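PDB 3MPP: botulinum neurotoxin type G from Clostridium botulinum, which targets nerve cells through the receptor-binding domain of its heavy chain and delivers a zinc-protease light chain into the host cytosol. Local coordinates for residues A210-V213 / E214-K218; L414-G417 / C418-Q421. The protein carries 4 engineered substitutions. One frame throughout, in Å; residues are numbered along the deposited sequence.

Contact 1: A210-V213 / E214-K218; sequences ATEV and EERYK. Engineered in segment 214-218: Glu214 (natural residue Ser), Glu215 (natural residue Ser), Arg216 (natural residue Leu), Lys218 (natural residue Trp).
Arg216 swings CG anti to its own backbone N (chi1 -156°) and bends at chi3, which folds its guanidinium back along the helix beside Glu212, one turn earlier. The two side chains run next to each other and point the same way, and the guanidinium edge meets the aliphatic part of Glu212 at van der Waals distance: Arg216 NH2 comes 4.2 Å from Glu212 CG, which sits near the guanidinium plane. The charged ends stay apart, with Glu212 OE2 5.0 Å from Arg216 NH2 and the planes of the two groups turned 49° against each other. Glu212 OE1 is already hydrogen-bonded to a residue flanking the segments. Arg216 NE is buried here without a polar partner.

In Glu215, engineered like Glu214, Arg216 and Lys218, CG lies beside the backbone N (chi1 -60°), which brings it 3.1 Å from Thr211 O. A second bend at chi2 follows, and the carboxylate turns toward Lys218. Lys218 NZ meets Glu215 OE1 at 3.4 Å in a long salt bridge and has a weak hydrogen bond to OE2.

Beneath these side chains the backbone is regular alpha helix. Four i to i+4 bonds tie the segments, from Glu214 N to Ala210 O at 3.3 Å to Tyr217 N to Val213 O at 3.0 Å. At the start of the helix, Asn209 OD1 accepts from Glu212 N. Val213 faces inward onto Thr147 and Tyr159, and so seats the helix on strands 144-150 and 156-160 of the N-terminal subdomain.

Chemically, the four backbone bonds join the segments. The engineered charges lie along the outer sides, where the Glu212-Arg216 attraction is probably weak at that separation and Glu215-Lys218 is a lateral i to i+3 pair within 214-218.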
ATOM      1  N   ALA A 210       0.037 -14.257  18.091  1.00 65.41           N
ATOM      2  CA  ALA A 210      -0.158 -14.338  16.645  1.00 67.22           C
ATOM      3  C   ALA A 210      -1.614 -14.157  16.207  1.00 61.87           C
ATOM      4  O   ALA A 210      -1.878 -13.587  15.158  1.00 58.92           O
ATOM      5  CB  ALA A 210       0.405 -15.649  16.105  1.00 67.88           C
ATOM      6  N   THR A 211      -2.557 -14.644  17.004  1.00 65.32           N
ATOM      7  CA  THR A 211      -3.972 -14.499  16.660  1.00 68.22           C
ATOM      8  C   THR A 211      -4.419 -13.052  16.820  1.00 71.46           C
ATOM      9  O   THR A 211      -5.139 -12.514  15.978  1.00 71.46           O
ATOM     10  CB  THR A 211      -4.875 -15.393  17.530  1.00 74.98           C
ATOM     11  OG1 THR A 211      -4.555 -16.768  17.299  1.00 81.58           O
ATOM     12  CG2 THR A 211      -6.336 -15.148  17.182  1.00 71.71           C
ATOM     13  N   GLU A 212      -3.971 -12.427  17.904  1.00 65.47           N
ATOM     14  CA  GLU A 212      -4.292 -11.037  18.201  1.00 68.35           C
ATOM     15  C   GLU A 212      -3.723 -10.097  17.130  1.00 67.80           C
ATOM     16  O   GLU A 212      -4.330  -9.081  16.784  1.00 61.45           O
ATOM     17  CB  GLU A 212      -3.715 -10.670  19.569  1.00 76.09           C
ATOM     18  CG  GLU A 212      -4.684  -9.982  20.517  1.00 83.49           C
ATOM     19  CD  GLU A 212      -4.341 -10.234  21.979  1.00 87.77           C
ATOM     20  OE1 GLU A 212      -3.171 -10.572  22.275  1.00 77.45           O
ATOM     21  OE2 GLU A 212      -5.247 -10.100  22.832  1.00 94.34           O
ATOM     22  N   VAL A 213      -2.549 -10.438  16.613  1.00 62.98           N
ATOM     23  CA  VAL A 213      -1.890  -9.591  15.631  1.00 57.14           C
ATOM     24  C   VAL A 213      -2.639  -9.622  14.300  1.00 62.69           C
ATOM     25  O   VAL A 213      -2.898  -8.573  13.700  1.00 53.45           O
ATOM     26  CB  VAL A 213      -0.418  -9.991  15.431  1.00 51.78           C
ATOM     27  CG1 VAL A 213       0.196  -9.203  14.274  1.00 43.37           C
ATOM     28  CG2 VAL A 213       0.374  -9.765  16.724  1.00 47.90           C
ATOM     29  N   GLU A 214      -2.998 -10.823  13.853  1.00 53.46           N
ATOM     30  CA  GLU A 214      -3.733 -10.992  12.605  0.56 52.57           C
ATOM     31  C   GLU A 214      -5.068 -10.258  12.635  1.00 54.70           C
ATOM     32  O   GLU A 214      -5.476  -9.637  11.649  1.00 53.69           O
ATOM     33  CB  GLU A 214      -3.968 -12.476  12.318  0.56 55.40           C
ATOM     34  CG  GLU A 214      -5.020 -12.737  11.242  0.56 57.23           C
ATOM     35  CD  GLU A 214      -4.648 -12.117   9.913  0.56 57.14           C
ATOM     36  OE1 GLU A 214      -3.446 -11.852   9.699  0.56 61.71           O
ATOM     37  OE2 GLU A 214      -5.552 -11.895   9.084  0.56 54.18           O
ATOM     38  N   GLU A 215      -5.755 -10.334  13.769  1.00 51.65           N
ATOM     39  CA  GLU A 215      -7.062  -9.705  13.876  1.00 54.08           C
ATOM     40  C   GLU A 215      -6.943  -8.187  13.844  1.00 52.84           C
ATOM     41  O   GLU A 215      -7.715  -7.515  13.169  1.00 55.81           O
ATOM     42  CB  GLU A 215      -7.802 -10.185  15.129  1.00 64.83           C
ATOM     43  CG  GLU A 215      -8.037 -11.696  15.153  1.00 78.40           C
ATOM     44  CD  GLU A 215      -8.626 -12.223  13.850  1.00 92.47           C
ATOM     45  OE1 GLU A 215      -9.555 -11.584  13.306  1.00 91.55           O
ATOM     46  OE2 GLU A 215      -8.161 -13.282  13.371  1.00 98.91           O
ATOM     47  N   ARG A 216      -5.963  -7.649  14.562  1.00 52.37           N
ATOM     48  CA  ARG A 216      -5.750  -6.205  14.564  1.00 51.04           C
ATOM     49  C   ARG A 216      -5.390  -5.712  13.165  1.00 49.32           C
ATOM     50  O   ARG A 216      -5.680  -4.574  12.799  1.00 46.67           O
ATOM     51  CB  ARG A 216      -4.662  -5.822  15.565  1.00 63.28           C
ATOM     52  CG  ARG A 216      -4.765  -4.394  16.065  1.00 71.73           C
ATOM     53  CD  ARG A 216      -4.059  -4.234  17.398  1.00 80.29           C
ATOM     54  NE  ARG A 216      -4.510  -5.225  18.375  1.00 91.69           N
ATOM     55  CZ  ARG A 216      -5.606  -5.102  19.122  1.00 94.49           C
ATOM     56  NH1 ARG A 216      -6.376  -4.027  19.005  1.00 96.26           N
ATOM     57  NH2 ARG A 216      -5.936  -6.054  19.982  1.00 94.12           N
ATOM     58  N   TYR A 217      -4.764  -6.583  12.385  1.00 42.69           N
ATOM     59  CA  TYR A 217      -4.417  -6.263  11.009  1.00 45.11           C
ATOM     60  C   TYR A 217      -5.679  -6.140  10.160  1.00 51.54           C
ATOM     61  O   TYR A 217      -5.868  -5.152   9.446  1.00 51.02           O
ATOM     62  CB  TYR A 217      -3.498  -7.338  10.436  1.00 42.24           C
ATOM     63  CG  TYR A 217      -3.207  -7.181   8.960  1.00 38.27           C
ATOM     64  CD1 TYR A 217      -2.404  -6.151   8.498  1.00 34.32           C
ATOM     65  CD2 TYR A 217      -3.729  -8.069   8.032  1.00 41.69           C
ATOM     66  CE1 TYR A 217      -2.133  -6.009   7.144  1.00 33.07           C
ATOM     67  CE2 TYR A 217      -3.460  -7.936   6.682  1.00 43.07           C
ATOM     68  CZ  TYR A 217      -2.657  -6.907   6.248  1.00 35.67           C
ATOM     69  OH  TYR A 217      -2.389  -6.771   4.905  1.00 38.70           O
ATOM     70  N   LYS A 218      -6.546  -7.146  10.242  1.00 53.36           N
ATOM     71  CA  LYS A 218      -7.773  -7.142   9.458  1.00 52.47           C
ATOM     72  C   LYS A 218      -8.619  -5.924   9.804  1.00 49.96           C
ATOM     73  O   LYS A 218      -9.189  -5.281   8.923  1.00 49.01           O
ATOM     74  CB  LYS A 218      -8.557  -8.443   9.654  1.00 53.84           C
ATOM     75  CG  LYS A 218      -7.799  -9.673   9.184  1.00 60.58           C
ATOM     76  CD  LYS A 218      -8.693 -10.898   9.045  1.00 68.43           C
ATOM     77  CE  LYS A 218      -8.884 -11.604  10.374  1.00 78.00           C
ATOM     78  NZ  LYS A 218      -9.531 -12.937  10.215  1.00 83.25           N
TER

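Contact 2: L414-G417 / C418-Q421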
ATOM      1  N   LEU A 414      -7.056 -18.727  -6.781  1.00 26.31           N
ATOM      2  CA  LEU A 414      -6.366 -19.292  -7.943  1.00 29.24           C
ATOM      3  C   LEU A 414      -6.521 -18.450  -9.214  1.00 29.00           C
ATOM      4  O   LEU A 414      -5.641 -18.450 -10.074  1.00 29.64           O
ATOM      5  CB  LEU A 414      -6.955 -20.674  -8.252  1.00 33.23           C
ATOM      6  CG  LEU A 414      -7.016 -21.707  -7.122  1.00 41.24           C
ATOM      7  CD1 LEU A 414      -7.761 -22.962  -7.571  1.00 44.30           C
ATOM      8  CD2 LEU A 414      -5.607 -22.060  -6.649  1.00 37.52           C
ATOM      9  N   ARG A 415      -7.671 -17.787  -9.343  1.00 25.59           N
ATOM     10  CA  ARG A 415      -8.051 -17.065 -10.564  1.00 28.28           C
ATOM     11  C   ARG A 415      -7.931 -15.560 -10.312  1.00 23.64           C
ATOM     12  O   ARG A 415      -8.851 -14.927  -9.786  1.00 26.46           O
ATOM     13  CB  ARG A 415      -9.488 -17.462 -10.959  1.00 25.85           C
ATOM     14  CG  ARG A 415     -10.101 -16.725 -12.167  1.00 32.41           C
ATOM     15  CD  ARG A 415     -11.613 -17.057 -12.306  1.00 26.41           C
ATOM     16  NE  ARG A 415     -12.371 -16.587 -11.137  1.00 31.64           N
ATOM     17  CZ  ARG A 415     -13.538 -17.092 -10.743  1.00 37.65           C
ATOM     18  NH1 ARG A 415     -14.092 -18.082 -11.424  1.00 23.02           N
ATOM     19  NH2 ARG A 415     -14.154 -16.615  -9.662  1.00 32.67           N
ATOM     20  N   LEU A 416      -6.789 -14.991 -10.681  1.00 22.32           N
ATOM     21  CA  LEU A 416      -6.414 -13.649 -10.228  1.00 24.15           C
ATOM     22  C   LEU A 416      -6.481 -12.602 -11.338  1.00 23.98           C
ATOM     23  O   LEU A 416      -6.281 -11.424 -11.075  1.00 19.81           O
ATOM     24  CB  LEU A 416      -4.997 -13.669  -9.622  1.00 28.22           C
ATOM     25  CG  LEU A 416      -4.766 -14.661  -8.473  1.00 29.37           C
ATOM     26  CD1 LEU A 416      -3.298 -14.668  -8.015  1.00 37.25           C
ATOM     27  CD2 LEU A 416      -5.720 -14.373  -7.292  1.00 25.57           C
ATOM     28  N   GLY A 417      -6.754 -13.034 -12.569  1.00 21.37           N
ATOM     29  CA  GLY A 417      -6.830 -12.113 -13.702  1.00 21.35           C
ATOM     30  C   GLY A 417      -7.897 -11.013 -13.655  1.00 26.01           C
ATOM     31  O   GLY A 417      -7.869 -10.079 -14.459  1.00 21.25           O
ATOM     32  N   CYS A 418      -8.863 -11.134 -12.752  1.00 22.54           N
ATOM     33  CA  CYS A 418      -9.888 -10.104 -12.611  1.00 17.18           C
ATOM     34  C   CYS A 418      -9.589  -9.197 -11.431  1.00 16.30           C
ATOM     35  O   CYS A 418     -10.452  -8.438 -11.002  1.00 19.30           O
ATOM     36  CB  CYS A 418     -11.283 -10.722 -12.409  1.00 18.09           C
ATOM     37  SG  CYS A 418     -11.344 -12.008 -11.119  1.00 25.38           S
ATOM     38  N   ASN A 419      -8.371  -9.259 -10.914  1.00 18.25           N
ATOM     39  CA  ASN A 419      -8.025  -8.398  -9.776  1.00 18.49           C
ATOM     40  C   ASN A 419      -7.097  -7.299 -10.234  1.00 21.15           C
ATOM     41  O   ASN A 419      -6.042  -7.578 -10.796  1.00 18.83           O
ATOM     42  CB  ASN A 419      -7.376  -9.205  -8.653  1.00 17.60           C
ATOM     43  CG  ASN A 419      -8.285 -10.288  -8.131  1.00 25.29           C
ATOM     44  OD1 ASN A 419      -9.498 -10.099  -8.060  1.00 25.26           O
ATOM     45  ND2 ASN A 419      -7.709 -11.435  -7.769  1.00 24.21           N
ATOM     46  N   TRP A 420      -7.490  -6.057  -9.961  1.00 15.84           N
ATOM     47  CA  TRP A 420      -6.778  -4.892 -10.461  1.00 15.59           C
ATOM     48  C   TRP A 420      -6.339  -3.970  -9.341  1.00 21.31           C
ATOM     49  O   TRP A 420      -6.951  -3.954  -8.263  1.00 20.91           O
ATOM     50  CB  TRP A 420      -7.706  -4.096 -11.389  1.00 19.64           C
ATOM     51  CG  TRP A 420      -8.242  -4.884 -12.581  1.00 22.04           C
ATOM     52  CD1 TRP A 420      -9.432  -5.568 -12.651  1.00 21.32           C
ATOM     53  CD2 TRP A 420      -7.607  -5.053 -13.868  1.00 23.62           C
ATOM     54  NE1 TRP A 420      -9.568  -6.155 -13.905  1.00 19.69           N
ATOM     55  CE2 TRP A 420      -8.473  -5.848 -14.667  1.00 21.47           C
ATOM     56  CE3 TRP A 420      -6.399  -4.614 -14.419  1.00 19.53           C
ATOM     57  CZ2 TRP A 420      -8.165  -6.203 -15.988  1.00 19.36           C
ATOM     58  CZ3 TRP A 420      -6.094  -4.969 -15.737  1.00 21.77           C
ATOM     59  CH2 TRP A 420      -6.971  -5.767 -16.498  1.00 17.28           C
ATOM     60  N   GLN A 421      -5.283  -3.201  -9.603  1.00 18.50           N
ATOM     61  CA  GLN A 421      -4.940  -2.073  -8.745  1.00 16.07           C
ATOM     62  C   GLN A 421      -4.710  -0.835  -9.593  1.00 21.43           C
ATOM     63  O   GLN A 421      -4.260  -0.920 -10.743  1.00 19.77           O
ATOM     64  CB  GLN A 421      -3.694  -2.385  -7.907  1.00 12.71           C
ATOM     65  CG  GLN A 421      -3.882  -3.592  -6.968  1.00 19.46           C
ATOM     66  CD  GLN A 421      -2.659  -3.859  -6.123  1.00 26.03           C
ATOM     67  OE1 GLN A 421      -1.981  -2.930  -5.686  1.00 26.04           O
ATOM     68  NE2 GLN A 421      -2.376  -5.137  -5.875  1.00 24.08           N
TER
HETATM   69  O   HOH W   1      -9.360 -13.775  -7.314  1.00 40.21           O
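Asn419 and Leu416 make the closest side-chain approach of this turn: Asn419 ND2 lies 3.6 Å from Leu416 CD2 and equally near Leu416 CA, the two side chains passing at a slant. Just beside them the backbone closes, Asn419 N donating to Leu416 O at 3.0 Å. The N-H...O angle is 151°, but the donor stands 51° out of the carbonyl plane, above it. This bond completes a type I beta turn from Leu416 to Asn419, with Gly417 and Cys418 at its corners.

With CG beside its backbone N (chi1 -60°), Asn419 sends its amide back over the turn. A water bridges the first and last parts of the loop: it lies 2.8 Å from Arg415 O, to which it can donate, and accepts from Asn419 ND2 at 2.9 Å. Further along, Gly417 O lies obliquely off the Trp420 ring, 4.2 Å from Trp420 CZ2.

The second shell fixes these groups. Tyr356 OH and Gln364 NE2 both hydrogen-bond to Asn419 OD1, setting the amide's orientation together with a weak bond from Asn419 ND2 to Gln245 OE1; the backbones of Asn419 and Gln245 also pair. Gly417 O accepts from Asn244 ND2. Trp420 NE1 donates to Phe377 O, and its ring meets that of Phe397 steeply. Arg415 NH1 bonds to Arg405 O; the Arg415 side chain also comes within about 4 Å of that of Trp402, inferred to bind ganglioside.

The arrangement is a tight turn leading from helix 411-414 into strand 420-423, which pairs antiparallel with strand 239-244 in the beta-trefoil C-terminal subdomain.

Contact 1 lies on the helix that links the two subdomains of the receptor-binding domain and packs against strands of the N-terminal one, whereas contact 2 is a turn inside the C-terminal beta-trefoil. Their centres are 25 Å apart and their nearest atoms about 11 Å, so they do not touch. Both nevertheless approach the same part of the chain, the loop before strand 364-368: Tyr217 touches Thr359, while Cys418 touches Tyr356 and Asn419 touches Glu357. Contact 1 is a surface contact away from the annotated sites. Contact 2 is largely buried, and its Arg415 side chain comes about 4 Å from that of Trp402 in the inferred ganglioside-binding motif.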